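Local coordinates for tudor and KH domain-containing protein homolog (Drosophila melanogaster, PDB 5YGB) that takes part in piRNA metabolism and transposon repression, its extended Tudor domain binding the N-terminal tail of Piwi with or without arginine methylation, at residues A[69-74]-A[108-113]; A[165-170]-A[191-196]; A[53-58]-A[77-82]; A[86-91]-A[104-109]. The protein carries 1 engineered substitution. All coordinates share one frame; numbering follows the deposited sequence.

Interaction 1. Residues A[69-74]-A[108-113]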
loop_
_atom_site.group_PDB
_atom_site.type_symbol
_atom_site.label_atom_id
_atom_site.label_comp_id
_atom_site.label_asym_id
_atom_site.label_seq_id
_atom_site.Cartn_x
_atom_site.Cartn_y
_atom_site.Cartn_z
ATOM N N GLU A 69 3.979 10.425 -12.435
ATOM C CA GLU A 69 3.854 10.052 -13.847
ATOM C C GLU A 69 4.305 8.613 -14.140
ATOM O O GLU A 69 4.675 8.291 -15.269
ATOM C CB GLU A 69 4.645 11.025 -14.732
ATOM C CG GLU A 69 4.101 12.448 -14.756
ATOM C CD GLU A 69 5.129 13.458 -15.243
ATOM O OE1 GLU A 69 5.941 13.107 -16.126
ATOM O OE2 GLU A 69 5.122 14.604 -14.744
ATOM N N LYS A 70 4.262 7.745 -13.135
ATOM C CA LYS A 70 4.614 6.346 -13.354
ATOM C C LYS A 70 3.353 5.491 -13.432
ATOM O O LYS A 70 2.290 5.902 -12.964
ATOM C CB LYS A 70 5.548 5.839 -12.251
ATOM C CG LYS A 70 6.879 6.590 -12.203
ATOM C CD LYS A 70 7.726 6.187 -11.004
ATOM C CE LYS A 70 9.136 6.764 -11.105
ATOM N NZ LYS A 70 9.881 6.263 -12.300
ATOM N N TRP A 71 3.477 4.321 -14.061
ATOM C CA TRP A 71 2.344 3.408 -14.231
ATOM C C TRP A 71 2.452 2.247 -13.260
ATOM O O TRP A 71 3.513 1.631 -13.129
ATOM C CB TRP A 71 2.279 2.900 -15.671
ATOM C CG TRP A 71 1.753 3.926 -16.631
ATOM C CD1 TRP A 71 2.453 4.956 -17.196
ATOM C CD2 TRP A 71 0.417 4.026 -17.127
ATOM N NE1 TRP A 71 1.630 5.689 -18.019
ATOM C CE2 TRP A 71 0.375 5.141 -17.996
ATOM C CE3 TRP A 71 -0.751 3.280 -16.930
ATOM C CZ2 TRP A 71 -0.785 5.530 -18.665
ATOM C CZ3 TRP A 71 -1.903 3.658 -17.600
ATOM C CH2 TRP A 71 -1.915 4.780 -18.449
ATOM N N TYR A 72 1.332 1.958 -12.612
ATOM C CA TYR A 72 1.257 0.987 -11.527
ATOM C C TYR A 72 0.171 -0.044 -11.747
ATOM O O TYR A 72 -0.843 0.235 -12.398
ATOM C CB TYR A 72 1.005 1.720 -10.204
ATOM C CG TYR A 72 2.180 2.586 -9.801
ATOM C CD1 TYR A 72 3.307 2.019 -9.223
ATOM C CD2 TYR A 72 2.175 3.961 -10.027
ATOM C CE1 TYR A 72 4.398 2.792 -8.857
ATOM C CE2 TYR A 72 3.256 4.745 -9.655
ATOM C CZ TYR A 72 4.364 4.153 -9.079
ATOM O OH TYR A 72 5.457 4.912 -8.709
ATOM N N ARG A 73 0.362 -1.229 -11.171
ATOM C CA ARG A 73 -0.717 -2.211 -11.091
ATOM C C ARG A 73 -1.723 -1.790 -10.030
ATOM O O ARG A 73 -1.356 -1.400 -8.917
ATOM C CB ARG A 73 -0.166 -3.605 -10.760
ATOM C CG ARG A 73 0.866 -4.122 -11.774
ATOM C CD ARG A 73 1.166 -5.599 -11.613
ATOM N NE ARG A 73 1.775 -5.904 -10.320
ATOM C CZ ARG A 73 2.103 -7.136 -9.947
ATOM N NH1 ARG A 73 1.874 -8.162 -10.765
ATOM N NH2 ARG A 73 2.647 -7.352 -8.752
ATOM N N ALA A 74 -3.003 -1.900 -10.360
ATOM C CA ALA A 74 -4.036 -1.463 -9.442
ATOM C C ALA A 74 -5.262 -2.350 -9.521
ATOM O O ALA A 74 -5.578 -2.907 -10.574
ATOM C CB ALA A 74 -4.408 0.000 -9.716
ATOM N N ASP A 108 -7.061 7.746 -17.193
ATOM C CA ASP A 108 -5.717 7.446 -16.711
ATOM C C ASP A 108 -5.482 5.953 -16.450
ATOM O O ASP A 108 -4.523 5.577 -15.764
ATOM C CB ASP A 108 -5.435 8.228 -15.424
ATOM C CG ASP A 108 -5.256 9.714 -15.668
ATOM O OD1 ASP A 108 -5.012 10.096 -16.827
ATOM O OD2 ASP A 108 -5.349 10.490 -14.696
ATOM N N ILE A 109 -6.350 5.108 -16.998
ATOM C CA ILE A 109 -6.330 3.673 -16.730
ATOM C C ILE A 109 -6.299 2.899 -18.047
ATOM O O ILE A 109 -6.915 3.325 -19.027
ATOM C CB ILE A 109 -7.564 3.260 -15.908
ATOM C CG1 ILE A 109 -7.588 4.050 -14.597
ATOM C CG2 ILE A 109 -7.579 1.768 -15.656
ATOM C CD1 ILE A 109 -8.894 3.917 -13.800
ATOM N N CYS A 110 -5.567 1.788 -18.078
ATOM C CA CYS A 110 -5.582 0.841 -19.196
ATOM C C CYS A 110 -5.740 -0.573 -18.671
ATOM O O CYS A 110 -5.469 -0.843 -17.501
ATOM C CB CYS A 110 -4.292 0.905 -20.024
ATOM S SG CYS A 110 -4.017 2.415 -20.923
ATOM N N GLU A 111 -6.141 -1.494 -19.534
ATOM C CA GLU A 111 -6.017 -2.901 -19.195
ATOM C C GLU A 111 -4.547 -3.256 -18.968
ATOM O O GLU A 111 -3.650 -2.656 -19.575
ATOM C CB GLU A 111 -6.612 -3.772 -20.303
ATOM C CG GLU A 111 -8.113 -3.593 -20.439
ATOM C CD GLU A 111 -8.739 -4.447 -21.523
ATOM O OE1 GLU A 111 -9.969 -4.653 -21.479
ATOM O OE2 GLU A 111 -8.010 -4.898 -22.429
ATOM N N LEU A 112 -4.301 -4.231 -18.105
ATOM C CA LEU A 112 -2.939 -4.657 -17.790
ATOM C C LEU A 112 -2.466 -5.749 -18.751
ATOM O O LEU A 112 -3.122 -6.794 -18.864
ATOM C CB LEU A 112 -2.874 -5.155 -16.343
ATOM C CG LEU A 112 -1.478 -5.485 -15.822
ATOM C CD1 LEU A 112 -0.641 -4.224 -15.706
ATOM C CD2 LEU A 112 -1.574 -6.190 -14.467
ATOM N N ARG A 113 -1.346 -5.508 -19.441
ATOM C CA ARG A 113 -0.744 -6.524 -20.302
ATOM C C ARG A 113 -0.519 -7.780 -19.472
ATOM O O ARG A 113 0.002 -7.709 -18.358
ATOM C CB ARG A 113 0.558 -6.013 -20.907
ATOM C CG ARG A 113 1.006 -6.750 -22.167
ATOM C CD ARG A 113 2.283 -6.145 -22.711
ATOM N NE ARG A 113 3.439 -6.584 -21.936
ATOM C CZ ARG A 113 4.594 -5.927 -21.861
ATOM N NH1 ARG A 113 4.751 -4.769 -22.487
ATOM N NH2 ARG A 113 5.592 -6.431 -21.148
#

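Interaction 2. Residues A[165-170]-A[191-196]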
loop_
_atom_site.group_PDB
_atom_site.type_symbol
_atom_site.label_atom_id
_atom_site.label_comp_id
_atom_site.label_asym_id
_atom_site.label_seq_id
_atom_site.Cartn_x
_atom_site.Cartn_y
_atom_site.Cartn_z
ATOM N N ARG A 165 9.186 -8.532 11.910
ATOM C CA ARG A 165 8.874 -9.893 12.321
ATOM C C ARG A 165 7.390 -9.985 12.658
ATOM O O ARG A 165 6.857 -9.169 13.408
ATOM C CB ARG A 165 9.723 -10.318 13.514
ATOM C CG ARG A 165 9.459 -11.753 13.943
ATOM C CD ARG A 165 10.198 -12.116 15.227
ATOM N NE ARG A 165 11.638 -12.247 15.026
ATOM C CZ ARG A 165 12.485 -12.657 15.964
ATOM N NH1 ARG A 165 12.034 -12.976 17.171
ATOM N NH2 ARG A 165 13.781 -12.752 15.698
ATOM N N VAL A 166 6.716 -10.976 12.091
ATOM C CA VAL A 166 5.312 -11.188 12.415
ATOM C C VAL A 166 5.222 -11.859 13.778
ATOM O O VAL A 166 5.800 -12.930 13.979
ATOM C CB VAL A 166 4.613 -12.046 11.350
ATOM C CG1 VAL A 166 3.178 -12.351 11.762
ATOM C CG2 VAL A 166 4.642 -11.343 9.997
ATOM N N VAL A 167 4.529 -11.226 14.721
ATOM C CA VAL A 167 4.435 -11.783 16.072
ATOM C C VAL A 167 3.004 -12.055 16.515
ATOM O O VAL A 167 2.791 -12.656 17.570
ATOM C CB VAL A 167 5.100 -10.859 17.120
ATOM C CG1 VAL A 167 6.591 -10.705 16.825
ATOM C CG2 VAL A 167 4.396 -9.502 17.180
ATOM N N THR A 168 2.026 -11.625 15.719
ATOM C CA THR A 168 0.620 -11.853 16.054
ATOM C C THR A 168 -0.243 -11.590 14.822
ATOM O O THR A 168 0.256 -11.116 13.805
ATOM C CB THR A 168 0.159 -10.949 17.230
ATOM O OG1 THR A 168 -1.131 -11.373 17.706
ATOM C CG2 THR A 168 0.091 -9.491 16.793
ATOM N N TYR A 169 -1.529 -11.912 14.929
ATOM C CA TYR A 169 -2.538 -11.639 13.900
ATOM C C TYR A 169 -3.794 -11.086 14.544
ATOM O O TYR A 169 -4.114 -11.442 15.683
ATOM C CB TYR A 169 -2.928 -12.901 13.111
ATOM C CG TYR A 169 -1.864 -13.435 12.193
ATOM C CD1 TYR A 169 -1.702 -12.922 10.913
ATOM C CD2 TYR A 169 -1.023 -14.457 12.608
ATOM C CE1 TYR A 169 -0.715 -13.407 10.070
ATOM C CE2 TYR A 169 -0.039 -14.944 11.779
ATOM C CZ TYR A 169 0.110 -14.422 10.517
ATOM O OH TYR A 169 1.093 -14.918 9.708
ATOM N N LYS A 170 -4.520 -10.244 13.815
ATOM C CA LYS A 170 -5.814 -9.772 14.286
ATOM C C LYS A 170 -6.829 -9.915 13.171
ATOM O O LYS A 170 -6.517 -9.737 11.998
ATOM C CB LYS A 170 -5.744 -8.320 14.779
ATOM C CG LYS A 170 -5.857 -7.262 13.696
ATOM C CD LYS A 170 -6.306 -5.916 14.261
ATOM C CE LYS A 170 -5.229 -5.283 15.125
ATOM N NZ LYS A 170 -5.529 -3.858 15.476
ATOM N N GLY A 191 0.389 -8.641 12.597
ATOM C CA GLY A 191 0.927 -7.667 13.530
ATOM C C GLY A 191 2.419 -7.871 13.608
ATOM O O GLY A 191 2.885 -8.982 13.878
ATOM N N VAL A 192 3.171 -6.807 13.361
ATOM C CA VAL A 192 4.617 -6.920 13.251
ATOM C C VAL A 192 5.364 -6.083 14.271
ATOM O O VAL A 192 4.862 -5.066 14.762
ATOM C CB VAL A 192 5.123 -6.511 11.835
ATOM C CG1 VAL A 192 4.591 -7.473 10.785
ATOM C CG2 VAL A 192 4.757 -5.054 11.495
ATOM N N GLU A 193 6.568 -6.549 14.577
ATOM C CA GLU A 193 7.605 -5.734 15.194
ATOM C C GLU A 193 8.443 -5.127 14.077
ATOM O O GLU A 193 8.681 -5.773 13.061
ATOM C CB GLU A 193 8.500 -6.574 16.099
ATOM C CG GLU A 193 7.800 -7.155 17.294
ATOM C CD GLU A 193 8.765 -7.742 18.304
ATOM O OE1 GLU A 193 9.958 -7.926 17.966
ATOM O OE2 GLU A 193 8.326 -8.015 19.443
ATOM N N LEU A 194 8.902 -3.901 14.257
ATOM C CA LEU A 194 9.746 -3.253 13.269
ATOM C C LEU A 194 10.937 -2.663 13.954
ATOM O O LEU A 194 10.802 -2.031 14.999
ATOM C CB LEU A 194 9.023 -2.122 12.542
ATOM C CG LEU A 194 7.858 -2.384 11.606
ATOM C CD1 LEU A 194 7.323 -1.060 11.102
ATOM C CD2 LEU A 194 8.319 -3.267 10.456
ATOM N N PHE A 195 12.112 -2.827 13.370
ATOM C CA PHE A 195 13.191 -1.982 13.830
ATOM C C PHE A 195 14.121 -1.601 12.710
ATOM O O PHE A 195 14.201 -2.256 11.672
ATOM C CB PHE A 195 13.947 -2.629 14.981
ATOM C CG PHE A 195 14.761 -3.811 14.602
ATOM C CD1 PHE A 195 16.082 -3.659 14.202
ATOM C CD2 PHE A 195 14.236 -5.091 14.707
ATOM C CE1 PHE A 195 16.845 -4.763 13.875
ATOM C CE2 PHE A 195 14.997 -6.197 14.386
ATOM C CZ PHE A 195 16.302 -6.035 13.974
ATOM N N ASP A 196 14.801 -0.490 12.932
ATOM C CA ASP A 196 15.697 0.096 11.963
ATOM C C ASP A 196 17.119 -0.345 12.302
ATOM O O ASP A 196 17.660 0.046 13.327
ATOM C CB ASP A 196 15.557 1.620 11.993
ATOM C CG ASP A 196 16.379 2.307 10.942
ATOM O OD1 ASP A 196 17.276 1.667 10.342
ATOM O OD2 ASP A 196 16.140 3.513 10.721
HETATM O O HOH W 1 10.084 -10.998 18.543
#

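Interaction 3. Residues A[53-58]-A[77-82]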
loop_
_atom_site.group_PDB
_atom_site.type_symbol
_atom_site.label_atom_id
_atom_site.label_comp_id
_atom_site.label_asym_id
_atom_site.label_seq_id
_atom_site.Cartn_x
_atom_site.Cartn_y
_atom_site.Cartn_z
ATOM N N THR A 53 -12.510 -0.757 -21.178
ATOM C CA THR A 53 -13.957 -0.715 -21.451
ATOM C C THR A 53 -14.708 -1.479 -20.369
ATOM O O THR A 53 -14.238 -2.501 -19.885
ATOM C CB THR A 53 -14.337 -1.323 -22.826
ATOM O OG1 THR A 53 -13.897 -2.682 -22.872
ATOM C CG2 THR A 53 -13.728 -0.531 -23.981
ATOM N N ALA A 54 -15.884 -0.978 -20.011
ATOM C CA ALA A 54 -16.760 -1.623 -19.035
ATOM C C ALA A 54 -15.981 -2.176 -17.836
ATOM O O ALA A 54 -16.038 -3.380 -17.547
ATOM C CB ALA A 54 -17.567 -2.737 -19.713
ATOM N N PRO A 55 -15.255 -1.297 -17.126
ATOM C CA PRO A 55 -14.488 -1.778 -15.977
ATOM C C PRO A 55 -15.386 -2.325 -14.871
ATOM O O PRO A 55 -16.571 -1.992 -14.783
ATOM C CB PRO A 55 -13.743 -0.520 -15.501
ATOM C CG PRO A 55 -14.584 0.618 -15.982
ATOM C CD PRO A 55 -15.160 0.162 -17.294
ATOM N N TYR A 56 -14.814 -3.163 -14.018
ATOM C CA TYR A 56 -15.591 -3.784 -12.951
ATOM C C TYR A 56 -14.778 -3.904 -11.673
ATOM O O TYR A 56 -13.550 -4.019 -11.692
ATOM C CB TYR A 56 -16.105 -5.174 -13.380
ATOM C CG TYR A 56 -15.030 -6.170 -13.759
ATOM C CD1 TYR A 56 -14.533 -7.084 -12.825
ATOM C CD2 TYR A 56 -14.527 -6.223 -15.052
ATOM C CE1 TYR A 56 -13.546 -7.995 -13.169
ATOM C CE2 TYR A 56 -13.548 -7.139 -15.401
ATOM C CZ TYR A 56 -13.060 -8.014 -14.459
ATOM O OH TYR A 56 -12.088 -8.920 -14.836
ATOM N N VAL A 57 -15.486 -3.891 -10.554
ATOM C CA VAL A 57 -14.852 -4.072 -9.260
ATOM C C VAL A 57 -14.176 -5.440 -9.191
ATOM O O VAL A 57 -14.787 -6.483 -9.480
ATOM C CB VAL A 57 -15.881 -3.907 -8.130
ATOM C CG1 VAL A 57 -15.279 -4.290 -6.792
ATOM C CG2 VAL A 57 -16.401 -2.468 -8.091
ATOM N N GLY A 58 -12.895 -5.420 -8.837
ATOM C CA GLY A 58 -12.084 -6.622 -8.767
ATOM C C GLY A 58 -11.084 -6.719 -9.907
ATOM O O GLY A 58 -10.119 -7.489 -9.826
ATOM N N VAL A 77 -11.528 -1.101 -6.687
ATOM C CA VAL A 77 -12.286 -1.472 -5.499
ATOM C C VAL A 77 -13.656 -0.801 -5.445
ATOM O O VAL A 77 -14.512 -1.230 -4.669
ATOM C CB VAL A 77 -11.499 -1.185 -4.209
ATOM C CG1 VAL A 77 -10.214 -2.023 -4.197
ATOM C CG2 VAL A 77 -11.185 0.276 -4.083
ATOM N N ASP A 78 -13.886 0.216 -6.275
ATOM C CA ASP A 78 -15.207 0.842 -6.348
ATOM C C ASP A 78 -15.294 1.651 -7.630
ATOM O O ASP A 78 -14.274 2.079 -8.183
ATOM C CB ASP A 78 -15.474 1.730 -5.112
ATOM C CG ASP A 78 -16.956 1.837 -4.757
ATOM O OD1 ASP A 78 -17.817 1.347 -5.519
ATOM O OD2 ASP A 78 -17.250 2.419 -3.687
ATOM N N ILE A 79 -16.518 1.841 -8.107
ATOM C CA ILE A 79 -16.805 2.630 -9.294
ATOM C C ILE A 79 -18.043 3.462 -9.007
ATOM O O ILE A 79 -19.042 2.937 -8.519
ATOM C CB ILE A 79 -17.057 1.744 -10.535
ATOM C CG1 ILE A 79 -15.864 0.829 -10.828
ATOM C CG2 ILE A 79 -17.389 2.604 -11.749
ATOM C CD1 ILE A 79 -16.154 -0.165 -11.928
ATOM N N MET A 80 -17.988 4.755 -9.298
ATOM C CA MET A 80 -19.119 5.631 -9.017
ATOM C C MET A 80 -19.234 6.682 -10.105
ATOM O O MET A 80 -18.265 6.953 -10.814
ATOM C CB MET A 80 -18.952 6.284 -7.651
ATOM C CG MET A 80 -17.622 6.964 -7.479
ATOM S SD MET A 80 -16.859 6.453 -5.937
ATOM C CE MET A 80 -16.236 4.854 -6.399
ATOM N N PRO A 81 -20.427 7.274 -10.268
ATOM C CA PRO A 81 -20.511 8.300 -11.307
ATOM C C PRO A 81 -19.752 9.562 -10.926
ATOM O O PRO A 81 -19.649 9.905 -9.752
ATOM C CB PRO A 81 -22.014 8.583 -11.415
ATOM C CG PRO A 81 -22.687 7.411 -10.773
ATOM C CD PRO A 81 -21.747 6.934 -9.709
ATOM N N ASN A 82 -19.199 10.217 -11.938
ATOM C CA ASN A 82 -18.643 11.554 -11.769
ATOM C C ASN A 82 -19.789 12.519 -11.381
ATOM O O ASN A 82 -20.893 12.428 -11.985
ATOM C CB ASN A 82 -17.954 11.960 -13.056
ATOM C CG ASN A 82 -17.247 13.301 -12.961
ATOM O OD1 ASN A 82 -17.866 14.311 -12.667
ATOM N ND2 ASN A 82 -15.938 13.311 -13.237
#

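Interaction 4. Residues A[86-91]-A[104-109]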
loop_
_atom_site.group_PDB
_atom_site.type_symbol
_atom_site.label_atom_id
_atom_site.label_comp_id
_atom_site.label_asym_id
_atom_site.label_seq_id
_atom_site.Cartn_x
_atom_site.Cartn_y
_atom_site.Cartn_z
ATOM N N PRO A 86 -22.566 12.775 -15.128
ATOM C CA PRO A 86 -23.131 11.435 -14.937
ATOM C C PRO A 86 -22.725 10.399 -15.985
ATOM O O PRO A 86 -22.897 9.218 -15.708
ATOM C CB PRO A 86 -24.643 11.673 -15.015
ATOM C CG PRO A 86 -24.831 13.140 -14.858
ATOM C CD PRO A 86 -23.606 13.781 -15.404
ATOM N N LYS A 87 -22.208 10.798 -17.146
ATOM C CA LYS A 87 -21.887 9.821 -18.190
ATOM C C LYS A 87 -20.470 9.256 -18.047
ATOM O O LYS A 87 -20.058 8.378 -18.808
ATOM C CB LYS A 87 -22.052 10.432 -19.588
ATOM C CG LYS A 87 -21.716 11.893 -19.643
ATOM C CD LYS A 87 -22.489 12.620 -20.729
ATOM C CE LYS A 87 -22.412 14.115 -20.562
ATOM N NZ LYS A 87 -22.551 14.575 -19.131
ATOM N N GLU A 88 -19.719 9.788 -17.089
ATOM C CA GLU A 88 -18.377 9.286 -16.820
ATOM C C GLU A 88 -18.319 8.738 -15.400
ATOM O O GLU A 88 -19.137 9.082 -14.559
ATOM C CB GLU A 88 -17.329 10.390 -17.022
ATOM C CG GLU A 88 -15.888 9.890 -16.958
ATOM C CD GLU A 88 -14.859 10.954 -17.284
ATOM O OE1 GLU A 88 -14.654 11.872 -16.460
ATOM O OE2 GLU A 88 -14.244 10.863 -18.367
ATOM N N GLN A 89 -17.350 7.871 -15.144
ATOM C CA GLN A 89 -17.176 7.289 -13.825
ATOM C C GLN A 89 -15.915 7.802 -13.146
ATOM O O GLN A 89 -15.024 8.355 -13.797
ATOM C CB GLN A 89 -17.152 5.759 -13.929
ATOM C CG GLN A 89 -18.529 5.176 -14.251
ATOM C CD GLN A 89 -18.483 3.742 -14.756
ATOM O OE1 GLN A 89 -17.457 3.269 -15.248
ATOM N NE2 GLN A 89 -19.600 3.035 -14.614
ATOM N N VAL A 90 -15.883 7.649 -11.828
ATOM C CA VAL A 90 -14.689 7.864 -11.023
ATOM C C VAL A 90 -14.343 6.497 -10.453
ATOM O O VAL A 90 -15.226 5.791 -9.966
ATOM C CB VAL A 90 -14.919 8.904 -9.900
ATOM C CG1 VAL A 90 -13.671 9.048 -9.024
ATOM C CG2 VAL A 90 -15.308 10.251 -10.501
ATOM N N ILE A 91 -13.077 6.104 -10.543
ATOM C CA ILE A 91 -12.656 4.751 -10.178
ATOM C C ILE A 91 -11.778 4.781 -8.940
ATOM O O ILE A 91 -10.774 5.487 -8.905
ATOM C CB ILE A 91 -11.879 4.072 -11.331
ATOM C CG1 ILE A 91 -12.621 4.235 -12.655
ATOM C CG2 ILE A 91 -11.574 2.610 -11.016
ATOM C CD1 ILE A 91 -13.878 3.437 -12.746
ATOM N N ILE A 104 -9.378 7.851 -9.345
ATOM C CA ILE A 104 -8.720 8.158 -10.608
ATOM C C ILE A 104 -9.742 8.189 -11.731
ATOM O O ILE A 104 -10.687 7.405 -11.737
ATOM C CB ILE A 104 -7.617 7.101 -10.927
ATOM C CG1 ILE A 104 -6.580 7.059 -9.798
ATOM C CG2 ILE A 104 -6.926 7.385 -12.242
ATOM C CD1 ILE A 104 -5.836 8.366 -9.610
ATOM N N SER A 105 -9.562 9.103 -12.677
ATOM C CA SER A 105 -10.358 9.105 -13.896
ATOM C C SER A 105 -10.020 7.916 -14.793
ATOM O O SER A 105 -8.861 7.525 -14.889
ATOM C CB SER A 105 -10.131 10.400 -14.669
ATOM O OG SER A 105 -10.569 10.256 -16.003
ATOM N N PRO A 106 -11.026 7.354 -15.476
ATOM C CA PRO A 106 -10.795 6.271 -16.440
ATOM C C PRO A 106 -9.809 6.665 -17.534
ATOM O O PRO A 106 -9.163 5.795 -18.116
ATOM C CB PRO A 106 -12.184 6.023 -17.032
ATOM C CG PRO A 106 -13.126 6.539 -16.018
ATOM C CD PRO A 106 -12.452 7.690 -15.353
ATOM N N ALA A 107 -9.688 7.960 -17.811
ATOM C CA ALA A 107 -8.740 8.427 -18.814
ATOM C C ALA A 107 -7.313 8.025 -18.471
ATOM O O ALA A 107 -6.455 7.954 -19.351
ATOM C CB ALA A 107 -8.832 9.935 -18.974
ATOM N N ASP A 108 -7.061 7.746 -17.193
ATOM C CA ASP A 108 -5.717 7.446 -16.711
ATOM C C ASP A 108 -5.482 5.953 -16.450
ATOM O O ASP A 108 -4.523 5.577 -15.764
ATOM C CB ASP A 108 -5.435 8.228 -15.424
ATOM C CG ASP A 108 -5.256 9.714 -15.668
ATOM O OD1 ASP A 108 -5.012 10.096 -16.827
ATOM O OD2 ASP A 108 -5.349 10.490 -14.696
ATOM N N ILE A 109 -6.350 5.108 -16.998
ATOM C CA ILE A 109 -6.330 3.673 -16.730
ATOM C C ILE A 109 -6.299 2.899 -18.047
ATOM O O ILE A 109 -6.915 3.325 -19.027
ATOM C CB ILE A 109 -7.564 3.260 -15.908
ATOM C CG1 ILE A 109 -7.588 4.050 -14.597
ATOM C CG2 ILE A 109 -7.579 1.768 -15.656
ATOM C CD1 ILE A 109 -8.894 3.917 -13.800
#

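Interaction 1. Residues A[69-74]-A[108-113]
Trp71 and Arg73 of segment 69-74 reach past an intervening strand of the Tudor barrel to touch Asp108, Cys110 and Leu112. The nearest CA pair at the Trp71 end, Trp71 with Ile109, is 9.0 Å apart, and no hydrogen bond joins the two segments, so the contact rests on side chains of one segment meeting side-chain and backbone atoms of the other. The benzo end of the indole does the touching. Its CZ3 comes 3.7 Å from Asp108 O, while CH2 lies 4.0 Å from Cys110 SG. This is a sulfur-aromatic contact of oblique geometry: the SG stands 4.9 Å from the centroid of the six-membered ring of Trp71, 56° off its normal. The indole also packs on Val64 of the intervening strand 60-65. That strand pairs with both sides, Ala63 bonding to Tyr72 and Ala62 to Cys110 through the backbone.

Farther out, helix 25-41 covers this end of the barrel: Thr38 OG1 bonds to Trp71 N, and Met37 meets Leu112. The guanidinium of Arg73 is held by a salt bridge to Asp97 and by the carbonyls of Phe116 and Leu119. Its aliphatic part crosses the Leu112 side chain, with Arg73 CD 4.0 Å from Leu112 CD2.

Interaction 2. Residues A[165-170]-A[191-196]
Antiparallel pairing of Arg165 to Thr168 with Gly191 to Glu193, shifted by one residue at a classic beta bulge, joins two neighbouring strands of the sheet outside the Tudor barrel. In extended Tudor proteins this second part is the staphylococcal nuclease-like, OB-type domain. Arg165 and Glu193 form a hydrogen-bonded pair: Arg165 N gives to Glu193 O at 3.0 Å, and Glu193 N returns to Arg165 O at 2.9 Å. Val166 and Val192 follow as a non-hydrogen-bonded pair, their side chains crossing obliquely with Val166 CG2 3.9 Å from Val192 CG1.

The register then slips. Val167 and Thr168 both face Gly191, whose O takes a nearly straight bond from Val167 N (2.9 Å, 166° at the hydrogen) and a weak one from Thr168 N at 3.3 Å. Gly191 N in turn gives to Thr168 O, reaching it from above the carbonyl plane. Thr168 CG2 packs 3.8 Å from Gly191 CA, where it would clash with any CB on that residue, and Phe127 of strand 124-128 also touches Thr168.

On the solvent side, Val167 crosses the Glu193 chain at about a right angle, with Val167 CG1 3.8 Å from Glu193 CG. The charged groups of Arg165 and Glu193 are not in direct contact. A single water joins them, accepting weakly from Arg165 NH1 and donating to Glu193 OE1 at 3.1 Å.

Interaction 3. Residues A[53-58]-A[77-82]
Val77 meets Val57 through its backbone, its own CB pointing away from segment 53-58: Val57 CG1 sits 3.8 Å from Val77 O. The other Val57 branch reaches the next residue, with Val57 CG2 3.9 Å from Asp78 CA. Asp78 also turns its side chain away, and its OD1 takes the N-H of Ile79 on the anti side, from out of the carboxylate plane; the bond measures 2.9 Å from Ile79 N to Asp78 OD1 and is bent, at 132°. Val77 and Asp78 both face Asp92, a classic beta bulge in the long strand 70-81 of the Tudor barrel, and the loop 53-58 leading into strand 60-65 runs past this bulge. Ile79 comes next and points toward the loop. Its chi2 of 173° extends CD1 from the strand until it lies 3.4 Å from Pro55 O. The same methyl, Ile79 CD1, also meets Tyr56 CA at 3.8 Å and Pro55 CB at 4.3 Å. Nearer the strand, Ile79 CG1 is 4.3 Å from Val57 CG2. No hydrogen bond crosses between the two segments; immediately after Val57, however, Gly58 pairs through its backbone with Ile76. Beyond Ile79, Met80 carries on the pairing with strand 89-95 through Val90.

Interaction 4. Residues A[86-91]-A[104-109]
Ile91 and Ile104 form an antiparallel hydrogen-bonded pair, each supplying one donor and one acceptor. Ile91 N gives to Ile104 O at 3.0 Å (158° at the hydrogen), and Ile104 N gives to Ile91 O at 2.8 Å (160°). Both donors are tilted by about 20° from the carbonyl planes they approach.

Two residues on, where hydrogen bonds would next be expected, the ladder stops. The position facing Gln89 is held by Pro106, which has no N-H to offer, and Gln89 O instead meets the proline ring, 3.1 Å from Pro106 CD. The other edge of the chain still bonds through the backbone, Val90 to Met80 and Glu88 to Asn82.

After Ile104 the N-H groups of Ala107, Asp108 and Ile109 find acceptors within the turn. Ser105 OG accepts from Ala107 N at 3.1 Å, an ST turn, while Ser105 O takes Asp108 N at 2.9 Å. Pro106 O then receives Ile109 N at 3.1 Å. This tight turn brings Ile109 back toward Ile91: the two side chains cross obliquely, with Ile91 CB 3.9 Å from Ile109 CD1. Ile91 CG1 also lies 4.1 Å from Pro106 CG, and Leu93 and Val61 pack on Ile109. Asp108 bonds through its backbone to Val64, where the next strand begins to pair. A short 3-10 turn at 106-107 between the fourth and fifth strands is the usual connection of the SH3-like Tudor barrel.

Overall arrangement
From the N terminus, segment 53-58 comes first and meets 77-82, closing the loop of interaction 3 over strand 60-65 and most of strand 70-81. Segment 69-74 lies within that loop but makes its contact beyond it, with 108-113, so interactions 1 and 3 cross. Interaction 4 opens at 86-91 and closes on residues that interaction 1 also uses, Asp108 and Ile109. Interactions 3 and 4, with centres about 8 Å apart, are joined through neighbouring strands 70-81 and 89-95. These three contacts tie the Tudor barrel together. Interaction 2 follows in series and joins strands of the other sheet, its centre about 31 Å from that of interaction 1.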